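Local coordinates for activating signal cointegrator 1 complex subunit 3 (Homo sapiens, PDB 6YXQ), which unwinds duplex DNA in the 3'-5' direction at the expense of ATP, serving alkylation repair and the rescue of stalled ribosomes, at residues 60-65 against 147-152; 67-72 against 142-147. All blocks are in the same frame, centred on the assembly; numbering follows the deposited sequence.

Contact 1 of 2, residues 60-65 against 147-152; sequences EKLEKS and QDDLTA
Lys61, in the last turn of helix 51-61, meets Asp149 and Ala152 in the first turns of helix 147-163, within the N-terminal part of the helicase required for binding ASCC2. Its CG lies anti to the carbonyl carbon (chi1 -60°), and bends at each of the next three torsions fold the chain along the Asp149 carboxylate instead of letting it reach straight out. Asp149 OD1 therefore lies along the lysine, 3.8 Å from Lys61 CB. Lys61 NZ and Asp149 OD1, 3.5 Å apart, form a long salt bridge, and both partners are partly exposed, so its contribution in solvent is probably modest. Ala152 CB, one helical turn on from Asp149, lies 4.0 Å from Lys61 CE, packing against the last methylene, and is about as near to NZ.

Leu62 is the first residue to leave helical geometry. Its CD2 comes within 3.9 Å of Asp149 OD2, itself hydrogen-bonded to a residue flanking 147-152, and not the oxygen in the salt bridge. The leucine also packs on Phe145. Glu63 then occupies the N-cap position of helix 64-85, and Ser65 OG donates to its OE2 at 2.8 Å, arriving on the anti side and 33° out of the carboxylate plane. In the opposing helix, Asp148 O accepts from both Thr151 OG1 and Ala152 N, which approach the same face of the carbonyl plane.

The contact thus sets the short break between helices 51-61 and 64-85 beside the N-terminal end of helix 147-163, whose Leu150 packs on Leu107 in the loop after helix 91-105.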
# COMPACT_ATOMS: atom_id res chain seq x y z
N GLU A 60 -37.72 -25.14 -3.14
CA GLU A 60 -37.04 -26.42 -3.16
C GLU A 60 -36.97 -27.07 -1.78
O GLU A 60 -36.87 -28.30 -1.70
CB GLU A 60 -35.64 -26.22 -3.75
CG GLU A 60 -34.80 -27.46 -3.96
CD GLU A 60 -33.39 -27.10 -4.39
OE1 GLU A 60 -32.44 -27.37 -3.63
OE2 GLU A 60 -33.23 -26.54 -5.49
N LYS A 61 -37.05 -26.28 -0.71
CA LYS A 61 -36.81 -26.78 0.64
C LYS A 61 -38.07 -26.87 1.50
O LYS A 61 -38.03 -27.51 2.55
CB LYS A 61 -35.81 -25.88 1.38
CG LYS A 61 -34.44 -25.78 0.72
CD LYS A 61 -33.86 -27.15 0.46
CE LYS A 61 -32.38 -27.19 0.79
NZ LYS A 61 -32.06 -28.36 1.64
N LEU A 62 -39.16 -26.23 1.09
CA LEU A 62 -40.34 -26.11 1.93
C LEU A 62 -41.57 -26.66 1.22
O LEU A 62 -41.65 -26.66 -0.02
CB LEU A 62 -40.56 -24.64 2.32
CG LEU A 62 -39.35 -23.96 2.97
CD1 LEU A 62 -39.69 -22.57 3.43
CD2 LEU A 62 -38.81 -24.77 4.15
N GLU A 63 -42.53 -27.14 2.00
CA GLU A 63 -43.74 -27.72 1.44
C GLU A 63 -44.71 -26.64 0.99
O GLU A 63 -44.70 -25.51 1.48
CB GLU A 63 -44.41 -28.66 2.44
CG GLU A 63 -44.42 -28.16 3.88
CD GLU A 63 -44.99 -29.18 4.85
OE1 GLU A 63 -44.34 -29.44 5.89
OE2 GLU A 63 -46.08 -29.73 4.57
N LYS A 64 -45.56 -27.01 0.03
CA LYS A 64 -46.55 -26.09 -0.53
C LYS A 64 -47.40 -25.47 0.58
O LYS A 64 -47.77 -24.28 0.50
CB LYS A 64 -47.42 -26.85 -1.53
CG LYS A 64 -48.32 -26.00 -2.41
CD LYS A 64 -49.10 -26.87 -3.39
CE LYS A 64 -50.05 -26.04 -4.24
NZ LYS A 64 -51.08 -26.88 -4.90
N SER A 65 -47.69 -26.27 1.61
CA SER A 65 -48.37 -25.84 2.82
C SER A 65 -47.89 -24.46 3.28
O SER A 65 -48.68 -23.52 3.40
CB SER A 65 -48.12 -26.87 3.93
OG SER A 65 -48.07 -28.19 3.40
N GLN A 147 -33.29 -26.33 10.78
CA GLN A 147 -31.93 -25.85 10.96
C GLN A 147 -30.97 -26.45 9.94
O GLN A 147 -30.00 -25.80 9.53
CB GLN A 147 -31.47 -26.10 12.41
CG GLN A 147 -30.36 -25.15 12.67
CD GLN A 147 -29.19 -25.47 11.83
OE1 GLN A 147 -28.68 -26.58 11.82
NE2 GLN A 147 -28.86 -24.54 11.00
N ASP A 148 -31.26 -27.67 9.47
CA ASP A 148 -30.59 -28.19 8.29
C ASP A 148 -30.82 -27.30 7.07
O ASP A 148 -29.89 -27.01 6.31
CB ASP A 148 -31.06 -29.63 8.02
CG ASP A 148 -30.30 -30.67 8.85
OD1 ASP A 148 -29.32 -30.31 9.54
OD2 ASP A 148 -30.67 -31.87 8.78
N ASP A 149 -32.07 -26.86 6.88
CA ASP A 149 -32.38 -25.92 5.80
C ASP A 149 -31.58 -24.63 5.94
O ASP A 149 -31.06 -24.09 4.96
CB ASP A 149 -33.88 -25.62 5.78
CG ASP A 149 -34.68 -26.75 5.19
OD1 ASP A 149 -34.11 -27.52 4.39
OD2 ASP A 149 -35.88 -26.86 5.53
N LEU A 150 -31.50 -24.10 7.16
CA LEU A 150 -30.79 -22.85 7.38
C LEU A 150 -29.31 -23.01 7.04
O LEU A 150 -28.72 -22.13 6.40
CB LEU A 150 -30.97 -22.38 8.82
CG LEU A 150 -31.01 -20.88 9.12
CD1 LEU A 150 -31.26 -20.67 10.60
CD2 LEU A 150 -29.75 -20.16 8.69
N THR A 151 -28.69 -24.12 7.46
CA THR A 151 -27.28 -24.33 7.10
C THR A 151 -27.12 -24.51 5.60
O THR A 151 -26.10 -24.13 5.04
CB THR A 151 -26.69 -25.53 7.83
OG1 THR A 151 -27.46 -26.69 7.55
CG2 THR A 151 -26.65 -25.29 9.32
N ALA A 152 -28.11 -25.13 4.95
CA ALA A 152 -28.07 -25.21 3.50
C ALA A 152 -28.05 -23.82 2.87
O ALA A 152 -27.28 -23.56 1.93
CB ALA A 152 -29.25 -26.02 2.98

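Contact 2 of 2, residues 67-72 against 142-147; sequences MQSINE and ISHFSQ
The hydrogen bond from Phe145 N to Ile142 O, 2.8 Å long, closes the type I beta turn that presents His144 to Ile70 of helix 64-85. This turn ends helix 128-142 and leads within a few residues into helix 147-163, a short interhelical connection in this all-helical domain. Both ends of the link are tied by serines: Ser143 OG bonds back to Arg140 O, and Ser146, at the N-cap of the following helix, caps Asp149 N with its OG.

With CG anti to its carbonyl carbon (chi1 -62°), His144 swings its imidazole alongside Ile70, the two side chains running past each other in opposite directions. Ile70 places CG1 beside its own backbone N, and the terminal CD1 reaches the His144 ring as a CH contact to one face. Next to it, Ser69 OG approaches His144 NE2 obliquely at 4.4 Å, too far for a hydrogen bond. Ile70, which is buried, also touches Leu62. Phe145 turns its ring to the helix 51-61 side, touching Leu58, and Ile142 CD1 sits 3.6 Å above one face of that ring, offset toward the rim. Ile70 CD1 likewise lies above the imidazole plane displaced toward its rim, with His144 CG the closest ring atom at 4.1 Å.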
# COMPACT_ATOMS: atom_id res chain seq x y z
N MET A 67 -45.34 -22.63 1.74
CA MET A 67 -45.11 -21.71 0.63
C MET A 67 -46.30 -20.77 0.43
O MET A 67 -46.11 -19.61 0.02
CB MET A 67 -44.83 -22.48 -0.66
CG MET A 67 -43.44 -23.09 -0.73
SD MET A 67 -42.09 -21.91 -0.49
CE MET A 67 -42.42 -20.71 -1.77
N GLN A 68 -47.51 -21.24 0.73
CA GLN A 68 -48.69 -20.38 0.61
C GLN A 68 -48.52 -19.07 1.40
O GLN A 68 -48.77 -17.98 0.87
CB GLN A 68 -49.94 -21.13 1.07
CG GLN A 68 -51.24 -20.46 0.63
CD GLN A 68 -52.39 -20.66 1.61
OE1 GLN A 68 -52.23 -20.46 2.82
NE2 GLN A 68 -53.55 -21.06 1.10
N SER A 69 -48.11 -19.17 2.66
CA SER A 69 -47.88 -17.98 3.48
C SER A 69 -46.57 -17.27 3.12
O SER A 69 -46.48 -16.03 3.21
CB SER A 69 -47.87 -18.37 4.96
OG SER A 69 -46.98 -17.54 5.69
N ILE A 70 -45.56 -18.04 2.73
CA ILE A 70 -44.27 -17.44 2.43
C ILE A 70 -44.35 -16.54 1.21
O ILE A 70 -43.58 -15.58 1.10
CB ILE A 70 -43.22 -18.57 2.28
CG1 ILE A 70 -42.77 -19.02 3.66
CG2 ILE A 70 -42.03 -18.13 1.42
CD1 ILE A 70 -42.35 -20.45 3.71
N ASN A 71 -45.30 -16.79 0.31
CA ASN A 71 -45.44 -15.90 -0.84
C ASN A 71 -45.96 -14.52 -0.42
O ASN A 71 -45.52 -13.49 -0.95
CB ASN A 71 -46.35 -16.54 -1.89
CG ASN A 71 -45.70 -17.73 -2.57
OD1 ASN A 71 -44.61 -18.16 -2.18
ND2 ASN A 71 -46.36 -18.25 -3.60
N GLU A 72 -46.88 -14.47 0.55
CA GLU A 72 -47.30 -13.18 1.08
C GLU A 72 -46.15 -12.48 1.80
O GLU A 72 -45.99 -11.26 1.70
CB GLU A 72 -48.50 -13.35 2.01
CG GLU A 72 -49.78 -13.76 1.30
CD GLU A 72 -49.97 -13.06 -0.04
OE1 GLU A 72 -49.81 -13.72 -1.09
OE2 GLU A 72 -50.29 -11.85 -0.03
N ILE A 142 -38.11 -17.32 7.74
CA ILE A 142 -37.09 -18.20 8.33
C ILE A 142 -37.68 -19.04 9.46
O ILE A 142 -37.19 -20.14 9.75
CB ILE A 142 -35.88 -17.38 8.81
CG1 ILE A 142 -35.25 -16.62 7.64
CG2 ILE A 142 -34.84 -18.27 9.43
CD1 ILE A 142 -34.63 -17.52 6.60
N SER A 143 -38.75 -18.56 10.10
CA SER A 143 -39.39 -19.35 11.15
C SER A 143 -39.92 -20.68 10.63
O SER A 143 -40.27 -21.54 11.44
CB SER A 143 -40.51 -18.54 11.79
OG SER A 143 -41.66 -18.50 10.97
N HIS A 144 -40.00 -20.87 9.31
CA HIS A 144 -40.38 -22.14 8.72
C HIS A 144 -39.18 -23.00 8.35
O HIS A 144 -39.36 -24.18 8.01
CB HIS A 144 -41.25 -21.91 7.48
CG HIS A 144 -42.54 -21.21 7.77
ND1 HIS A 144 -43.76 -21.86 7.77
CD2 HIS A 144 -42.81 -19.91 8.05
CE1 HIS A 144 -44.72 -21.00 8.05
NE2 HIS A 144 -44.17 -19.81 8.22
N PHE A 145 -37.96 -22.46 8.40
CA PHE A 145 -36.79 -23.26 8.08
C PHE A 145 -36.55 -24.25 9.20
O PHE A 145 -36.70 -23.93 10.38
CB PHE A 145 -35.54 -22.39 7.88
CG PHE A 145 -35.47 -21.67 6.55
CD1 PHE A 145 -36.62 -21.25 5.90
CD2 PHE A 145 -34.25 -21.37 5.98
CE1 PHE A 145 -36.55 -20.57 4.70
CE2 PHE A 145 -34.17 -20.69 4.78
CZ PHE A 145 -35.32 -20.29 4.14
N SER A 146 -36.20 -25.47 8.82
CA SER A 146 -35.47 -26.31 9.75
C SER A 146 -34.01 -25.88 9.75
O SER A 146 -33.54 -25.16 8.86
CB SER A 146 -35.58 -27.78 9.37
OG SER A 146 -34.83 -28.05 8.20
N GLN A 147 -33.29 -26.33 10.78
CA GLN A 147 -31.93 -25.85 10.96
C GLN A 147 -30.97 -26.45 9.94
O GLN A 147 -30.00 -25.80 9.53
CB GLN A 147 -31.47 -26.10 12.41
CG GLN A 147 -30.36 -25.15 12.67
CD GLN A 147 -29.19 -25.47 11.83
OE1 GLN A 147 -28.68 -26.58 11.82
NE2 GLN A 147 -28.86 -24.54 11.00

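Contact 1 is a surface contact, whereas contact 2 is partly buried and includes the enclosed Ile70. Their chemistry follows: a long lysine-aspartate salt bridge with an alanine methyl behind it in the first, a methyl over an imidazole in the second. Contact 1 uses the end of helix 51-61 and the break before helix 64-85, contact 2 the second turn of helix 64-85, and their second segments adjoin at the start of helix 147-163. Contact 2 is nested within the chain loop that contact 1 closes, their centres about 8 Å apart. Leu62 bridges the two, its CD2 also lying near His144 O.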